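PDB 4DF3: fibrillarin-like rRNA/tRNA 2'-O-methyltransferase from Aeropyrum pernix, which binds S-adenosyl-L-methionine and probably uses it for guide-RNA-directed 2'-O-methylation of riboses in rRNA and tRNA. Local coordinates for residues M1-V7 and R43-Y47; A29-L33 and H94-I98; G103-G107 and L144-V148. The protein carries 2 engineered substitutions. All coordinates share one frame; numbering follows the deposited sequence.

Contact 1 of 3, residues M1-V7 and R43-Y47; sequences MVEVVSV and RIFRY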
# COMPACT_ATOMS: atom_id res chain seq x y z
N MET A 1 20.07 14.15 -4.12
CA MET A 1 19.99 13.26 -5.34
C MET A 1 20.97 12.07 -5.29
O MET A 1 22.17 12.27 -5.11
CB MET A 1 20.31 14.05 -6.61
CG MET A 1 19.31 15.14 -7.10
SD MET A 1 17.63 14.54 -7.40
CE MET A 1 16.69 16.07 -7.52
N VAL A 2 20.49 10.85 -5.54
CA VAL A 2 21.41 9.71 -5.74
C VAL A 2 21.61 9.48 -7.27
O VAL A 2 20.63 9.52 -7.98
CB VAL A 2 20.85 8.42 -5.04
CG1 VAL A 2 21.58 7.18 -5.54
CG2 VAL A 2 20.94 8.56 -3.48
N GLU A 3 22.85 9.26 -7.76
CA GLU A 3 23.09 9.06 -9.22
C GLU A 3 22.71 7.66 -9.66
O GLU A 3 22.90 6.68 -8.94
CB GLU A 3 24.57 9.28 -9.61
CG GLU A 3 25.14 10.64 -9.20
CD GLU A 3 24.58 11.77 -10.02
OE1 GLU A 3 23.91 11.49 -11.06
OE2 GLU A 3 24.81 12.94 -9.63
N VAL A 4 22.15 7.55 -10.85
CA VAL A 4 21.74 6.24 -11.30
C VAL A 4 22.24 6.01 -12.71
O VAL A 4 22.30 6.96 -13.51
CB VAL A 4 20.20 6.10 -11.31
CG1 VAL A 4 19.62 6.22 -9.90
CG2 VAL A 4 19.58 7.08 -12.23
N VAL A 5 22.46 4.75 -13.03
CA VAL A 5 22.92 4.40 -14.39
C VAL A 5 21.79 4.27 -15.40
O VAL A 5 21.98 4.51 -16.59
CB VAL A 5 23.90 3.19 -14.40
CG1 VAL A 5 25.10 3.45 -13.46
CG2 VAL A 5 23.24 1.90 -14.08
N SER A 6 20.61 3.89 -14.92
CA SER A 6 19.43 3.75 -15.78
C SER A 6 18.17 3.69 -14.94
O SER A 6 18.23 3.35 -13.74
CB SER A 6 19.44 2.47 -16.59
OG SER A 6 19.53 1.36 -15.70
N VAL A 7 17.06 4.04 -15.57
CA VAL A 7 15.72 3.97 -14.94
C VAL A 7 14.87 3.43 -16.09
O VAL A 7 14.93 3.95 -17.20
CB VAL A 7 15.21 5.37 -14.45
CG1 VAL A 7 13.77 5.26 -13.89
CG2 VAL A 7 16.16 6.00 -13.37
N ARG A 43 15.25 8.46 -0.93
CA ARG A 43 16.21 9.05 -1.83
C ARG A 43 15.46 9.37 -3.11
O ARG A 43 14.44 8.73 -3.39
CB ARG A 43 17.34 8.08 -2.03
CG ARG A 43 18.03 7.83 -0.73
CD ARG A 43 19.22 7.02 -0.87
NE ARG A 43 18.95 5.77 -1.58
CZ ARG A 43 19.90 4.98 -2.04
NH1 ARG A 43 21.19 5.31 -1.91
NH2 ARG A 43 19.58 3.85 -2.64
N ILE A 44 15.99 10.36 -3.85
CA ILE A 44 15.38 10.91 -5.07
C ILE A 44 16.42 10.79 -6.18
O ILE A 44 17.62 10.98 -5.94
CB ILE A 44 14.87 12.35 -4.88
CG1 ILE A 44 13.51 12.37 -4.15
CG2 ILE A 44 14.51 12.99 -6.20
CD1 ILE A 44 13.54 11.92 -2.82
N PHE A 45 15.94 10.42 -7.37
CA PHE A 45 16.75 10.21 -8.54
C PHE A 45 16.19 11.10 -9.65
O PHE A 45 14.99 11.29 -9.71
CB PHE A 45 16.58 8.73 -9.06
CG PHE A 45 16.66 7.67 -7.99
CD1 PHE A 45 17.82 7.48 -7.27
CD2 PHE A 45 15.58 6.78 -7.78
CE1 PHE A 45 17.96 6.42 -6.34
CE2 PHE A 45 15.66 5.74 -6.81
CZ PHE A 45 16.82 5.55 -6.08
N ARG A 46 17.05 11.59 -10.56
CA ARG A 46 16.64 12.23 -11.81
C ARG A 46 17.18 11.46 -13.01
O ARG A 46 18.35 11.06 -13.04
CB ARG A 46 17.13 13.70 -11.92
CG ARG A 46 16.38 14.66 -11.01
CD ARG A 46 16.86 16.16 -11.17
NE ARG A 46 16.81 16.62 -12.56
CZ ARG A 46 15.73 17.17 -13.15
NH1 ARG A 46 14.62 17.39 -12.45
NH2 ARG A 46 15.80 17.57 -14.42
N TYR A 47 16.31 11.23 -13.98
CA TYR A 47 16.67 10.55 -15.23
C TYR A 47 15.79 11.06 -16.33
O TYR A 47 14.55 11.15 -16.16
CB TYR A 47 16.48 9.05 -15.07
CG TYR A 47 17.20 8.22 -16.12
CD1 TYR A 47 18.56 7.98 -16.03
CD2 TYR A 47 16.48 7.66 -17.18
CE1 TYR A 47 19.21 7.21 -16.99
CE2 TYR A 47 17.10 6.89 -18.11
CZ TYR A 47 18.49 6.70 -18.03
OH TYR A 47 19.12 5.91 -19.00
O HOH W 1 18.48 11.48 -2.62
O HOH W 2 19.85 11.29 -10.12
O HOH W 3 21.64 10.41 -12.08

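Contact 2 of 3, residues A29-L33 and H94-I98; sequences ATKNL and HMSDI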
# COMPACT_ATOMS: atom_id res chain seq x y z
N ALA A 29 11.18 2.35 -7.82
CA ALA A 29 10.94 3.77 -7.52
C ALA A 29 9.59 4.12 -8.20
O ALA A 29 9.14 3.40 -9.08
CB ALA A 29 12.04 4.64 -8.08
N THR A 30 8.95 5.18 -7.73
CA THR A 30 7.80 5.70 -8.43
C THR A 30 8.16 7.13 -8.99
O THR A 30 9.09 7.75 -8.56
CB THR A 30 6.60 5.77 -7.54
OG1 THR A 30 6.94 6.44 -6.31
CG2 THR A 30 6.07 4.42 -7.32
N LYS A 31 7.39 7.60 -9.97
CA LYS A 31 7.63 8.93 -10.50
C LYS A 31 6.97 9.93 -9.58
O LYS A 31 5.77 9.83 -9.28
CB LYS A 31 7.02 9.05 -11.90
CG LYS A 31 7.41 10.35 -12.60
CD LYS A 31 6.82 10.38 -14.04
CE LYS A 31 7.69 9.48 -14.94
NZ LYS A 31 7.26 9.51 -16.40
N ASN A 32 7.77 10.92 -9.19
CA ASN A 32 7.31 11.85 -8.17
C ASN A 32 6.12 12.70 -8.66
O ASN A 32 6.26 13.50 -9.61
CB ASN A 32 8.49 12.71 -7.67
CG ASN A 32 8.19 13.38 -6.31
OD1 ASN A 32 7.04 13.37 -5.85
ND2 ASN A 32 9.23 13.92 -5.64
N LEU A 33 4.95 12.54 -8.04
CA LEU A 33 3.81 13.44 -8.39
C LEU A 33 4.08 14.89 -8.01
O LEU A 33 3.42 15.80 -8.55
CB LEU A 33 2.53 13.04 -7.68
CG LEU A 33 1.21 13.63 -8.15
CD1 LEU A 33 0.92 13.26 -9.62
CD2 LEU A 33 0.09 13.07 -7.23
N HIS A 94 3.58 6.59 -2.31
CA HIS A 94 3.82 5.88 -3.55
C HIS A 94 2.54 5.47 -4.28
O HIS A 94 2.53 5.52 -5.55
CB HIS A 94 4.75 4.65 -3.30
CG HIS A 94 6.12 5.06 -2.83
ND1 HIS A 94 7.13 5.50 -3.67
CD2 HIS A 94 6.62 5.11 -1.57
CE1 HIS A 94 8.18 5.83 -2.94
NE2 HIS A 94 7.91 5.58 -1.67
N MET A 95 1.50 5.12 -3.55
CA MET A 95 0.20 4.86 -4.23
C MET A 95 -0.22 6.16 -4.94
O MET A 95 -0.65 6.13 -6.10
CB MET A 95 -0.89 4.45 -3.26
CG MET A 95 -0.65 3.11 -2.72
SD MET A 95 -1.90 2.87 -1.45
CE MET A 95 -1.78 1.15 -0.96
N SER A 96 -0.05 7.30 -4.26
CA SER A 96 -0.42 8.63 -4.81
C SER A 96 0.37 8.89 -6.11
O SER A 96 -0.24 9.31 -7.11
CB SER A 96 -0.19 9.74 -3.74
OG SER A 96 -0.07 11.02 -4.34
N ASP A 97 1.70 8.58 -6.11
CA ASP A 97 2.45 8.68 -7.37
C ASP A 97 1.82 7.87 -8.53
O ASP A 97 1.74 8.36 -9.64
CB ASP A 97 3.91 8.25 -7.19
CG ASP A 97 4.72 9.24 -6.36
OD1 ASP A 97 4.34 10.45 -6.24
OD2 ASP A 97 5.80 8.82 -5.85
N ILE A 98 1.49 6.60 -8.26
CA ILE A 98 1.01 5.66 -9.31
C ILE A 98 -0.34 6.05 -9.82
O ILE A 98 -0.57 6.10 -11.04
CB ILE A 98 1.00 4.21 -8.75
CG1 ILE A 98 2.48 3.83 -8.49
CG2 ILE A 98 0.41 3.19 -9.72
CD1 ILE A 98 2.57 2.59 -7.55
O HOH W 4 3.56 10.42 -10.39

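Contact 3 of 3, residues G103-G107 and L144-V148; sequences GRIYG and LVEGV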
# COMPACT_ATOMS: atom_id res chain seq x y z
N GLY A 103 -6.69 9.89 -9.48
CA GLY A 103 -6.98 8.92 -8.44
C GLY A 103 -7.19 9.59 -7.09
O GLY A 103 -7.00 10.79 -6.94
N ARG A 104 -7.57 8.79 -6.11
CA ARG A 104 -7.68 9.28 -4.75
C ARG A 104 -7.27 8.17 -3.80
O ARG A 104 -7.62 6.98 -3.97
CB ARG A 104 -9.11 9.65 -4.41
CG ARG A 104 -9.66 10.78 -5.18
CD ARG A 104 -10.86 11.36 -4.45
NE ARG A 104 -11.17 12.62 -5.09
CZ ARG A 104 -12.32 13.28 -4.96
NH1 ARG A 104 -13.28 12.82 -4.17
NH2 ARG A 104 -12.47 14.44 -5.60
N ILE A 105 -6.58 8.54 -2.75
CA ILE A 105 -6.47 7.63 -1.59
C ILE A 105 -7.22 8.21 -0.41
O ILE A 105 -6.89 9.35 0.06
CB ILE A 105 -5.05 7.55 -1.13
CG1 ILE A 105 -4.21 6.95 -2.19
CG2 ILE A 105 -4.94 6.65 0.14
CD1 ILE A 105 -2.88 7.13 -1.96
N TYR A 106 -8.21 7.47 0.07
CA TYR A 106 -8.92 7.89 1.24
C TYR A 106 -8.20 7.23 2.39
O TYR A 106 -8.20 5.97 2.51
CB TYR A 106 -10.37 7.42 1.19
CG TYR A 106 -11.16 8.08 0.10
CD1 TYR A 106 -11.84 9.32 0.33
CD2 TYR A 106 -11.37 7.40 -1.11
CE1 TYR A 106 -12.64 9.89 -0.68
CE2 TYR A 106 -12.13 7.99 -2.12
CZ TYR A 106 -12.76 9.23 -1.88
OH TYR A 106 -13.57 9.82 -2.86
N GLY A 107 -7.53 8.05 3.19
CA GLY A 107 -6.62 7.49 4.20
C GLY A 107 -7.19 7.57 5.58
O GLY A 107 -7.21 8.64 6.16
N LEU A 144 -17.96 10.25 3.54
CA LEU A 144 -16.71 10.86 3.07
C LEU A 144 -15.98 9.97 2.03
O LEU A 144 -14.99 10.39 1.40
CB LEU A 144 -15.81 11.17 4.26
CG LEU A 144 -16.33 12.16 5.32
CD1 LEU A 144 -15.39 12.10 6.48
CD2 LEU A 144 -16.40 13.58 4.74
N VAL A 145 -16.48 8.77 1.84
CA VAL A 145 -15.79 7.77 1.02
C VAL A 145 -16.72 7.21 -0.01
O VAL A 145 -17.72 6.57 0.34
CB VAL A 145 -15.20 6.59 1.83
CG1 VAL A 145 -14.51 5.56 0.88
CG2 VAL A 145 -14.18 7.09 2.83
N GLU A 146 -16.39 7.44 -1.27
CA GLU A 146 -17.12 6.88 -2.40
C GLU A 146 -16.73 5.41 -2.63
O GLU A 146 -15.90 4.86 -1.89
CB GLU A 146 -16.78 7.70 -3.69
CG GLU A 146 -15.29 7.56 -4.21
CD GLU A 146 -15.01 8.49 -5.38
OE1 GLU A 146 -15.91 8.69 -6.25
OE2 GLU A 146 -13.92 9.08 -5.42
N GLY A 147 -17.33 4.78 -3.64
CA GLY A 147 -16.92 3.47 -4.14
C GLY A 147 -15.42 3.46 -4.44
O GLY A 147 -14.87 4.39 -5.10
N VAL A 148 -14.75 2.41 -4.02
CA VAL A 148 -13.33 2.34 -4.31
C VAL A 148 -12.95 1.16 -5.18
O VAL A 148 -13.59 0.12 -5.10
CB VAL A 148 -12.52 2.30 -2.99
CG1 VAL A 148 -12.68 3.69 -2.27
CG2 VAL A 148 -12.98 1.15 -2.09

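Contact 1 of 3, residues M1-V7 and R43-Y47
Val2 joins the extended N-terminal segment to strand 44-47 through its backbone and both of its methyls. Its N donates to Ile44 O at 2.9 Å, and water 2 links Val2 O to Arg46 N. The Val2 side chain lies alongside that of Phe45, CB 3.7 Å from CE1, while CG2 packs along the Arg43 chain from CD, at 3.5 Å, to NH1. Val2 CG1, beside Phe45 CE1, lies over one face of the guanidinium, whose NH2 makes a salt bridge with Glu54. At the chain start, a bend at chi2 (-57°) carries the end of Met1 back over the strand: SD reaches Ile44 CG2 at 3.7 Å and CE rests on Arg46 CD. Val4 crosses Phe45 at about a right angle, with CG1 3.4 Å from CD1, while CG2 lies by Tyr47 CD1.

The chain then turns a corner at Val5, and Ser6 and Val7 pass over one face of the Tyr47 ring. Tyr47 has CG anti to the backbone N (chi1 -163°), which lays the ring beneath this backbone; Val7 N sits 3.7 Å above the ring plane, over its centre, and has no hydrogen-bonding partner in the model. Val7 CG2 packs at 3.5 Å on Tyr47 CB, the two side chains sliding past each other in opposite directions. Thus the residues ahead of strand 4-9 bond to strand 44-47, and Val4 and Val7 pack on Phe45 and Tyr47, bringing together the two outermost strands of the five-stranded antiparallel N-terminal sheet.

Contact 2 of 3, residues A29-L33 and H94-I98
The imidazole of His94 and the carboxylate of Asp97 converge on the hydroxyl of Thr30. Thr30 OG1 lies at the edge of the His94 ring, close to its plane, and accepts from ND1 at 2.8 Å; the ring also stacks with Trp55, and its NE2 bonds to Tyr40 OH. Lys31 O stands over the Asp97 carboxylate, 3.2 Å from CG, on the face from which Leu33 N comes. That amide, 55° out of the plane, bonds to Asp97 OD1 at 2.8 Å, nearly straight (169°).

The Thr30 hydroxyl donates to Asp97 OD2 at 2.7 Å, meeting the anti lone pair of that oxygen. With one bond accepted and one donated, OG1 is fixed in rotation, held between the backbone N and the carbonyl carbon of its own residue (chi1 50°). Arg53 forms a salt bridge with OD2 and Arg125 with OD1, charges that probably favour the ionised carboxylate. Water 4 bridges Lys31 O and Asp97 O. Thr30 CG2 touches Ile98 CG1 at 3.8 Å. Leu33 CD2 lies by Ser96 OG, which bonds to Asn127 OD1.

The end of strand 26-31 and the turn after it thus clasp helix 90-99; the axes of segments 29-31 and 94-98 approach to 7.5 Å. Arg53 comes from the adjoining strand 50-54, and Val16 of strand 16-21 meets Ile98. Across the helix, Met95 and Ser96 pack on Ile105 of strand 104-109, so the helix lies between the N-terminal sheet and the methyltransferase sheet.

Contact 3 of 3, residues G103-G107 and L144-V148
Tyr106 projects from strand 104-109 of the Rossmann-like methyltransferase sheet onto the loop that leads into strand 148-153. Its hydroxyl donates to Glu146 OE2 at 2.7 Å. The oxygen lies at the edge of the ring, yet the hydroxyl meets it from above the carboxylate plane, 43° out, the ring and carboxylate standing 83° apart. Val145 passes over one ring face with CG1, while its CG2 is 4.1 Å from Tyr106 CD1. Val148 CG1 lies 4.1 Å from Tyr106 CD2.

Glu146 reaches the hydroxyl because CG stands between its backbone N and carbonyl carbon (chi1 67°) and the chain runs extended beyond. A step further out, Arg104 NH1 donates to Tyr106 OH at 3.3 Å, the oxygen lying near the guanidinium plane. The Arg104 charge also faces Glu146 OE2, but in a long salt bridge of 4.0 Å to NH1 with no N-H aimed at the oxygen; Arg80 forms another salt bridge to OE2. With a phenylalanine in place of Tyr106, Glu146 OE2 would lose its hydroxyl donor but keep Arg80, while Arg104, its NH1 without this acceptor, would probably be freer to turn.

Farther out, Phe171 of helix 160-171 packs against Val145 and Val148, and backbone bonds from Tyr106 and Arg104 to Ile81 fix the strand. Beside the ring, Leu144 O comes obliquely within 3.2 Å of Tyr106 CE1.

How the contacts relate
From the N terminus, residues 1-7 open contact 1, and 29-33 open contact 2 before 43-47 return to close the first loop; contact 2 closes at 94-98, so these two cross. Contact 3 follows in series, its loop running from 103-107 to 144-148, and ties strand 104-109 to the loop entering strand 148-153 within the methyltransferase sheet. Contacts 1 and 2 share the N-terminal antiparallel sheet and touch where Phe45 CE2 lies 4.0 Å from Ala29 CB. Contact 2 joins that sheet to helix 90-99, which packs on contact 3. Contacts 1 and 3 do not touch, their nearest atoms about 17 Å apart; contact 2 bridges the N-terminal and methyltransferase sheets between them.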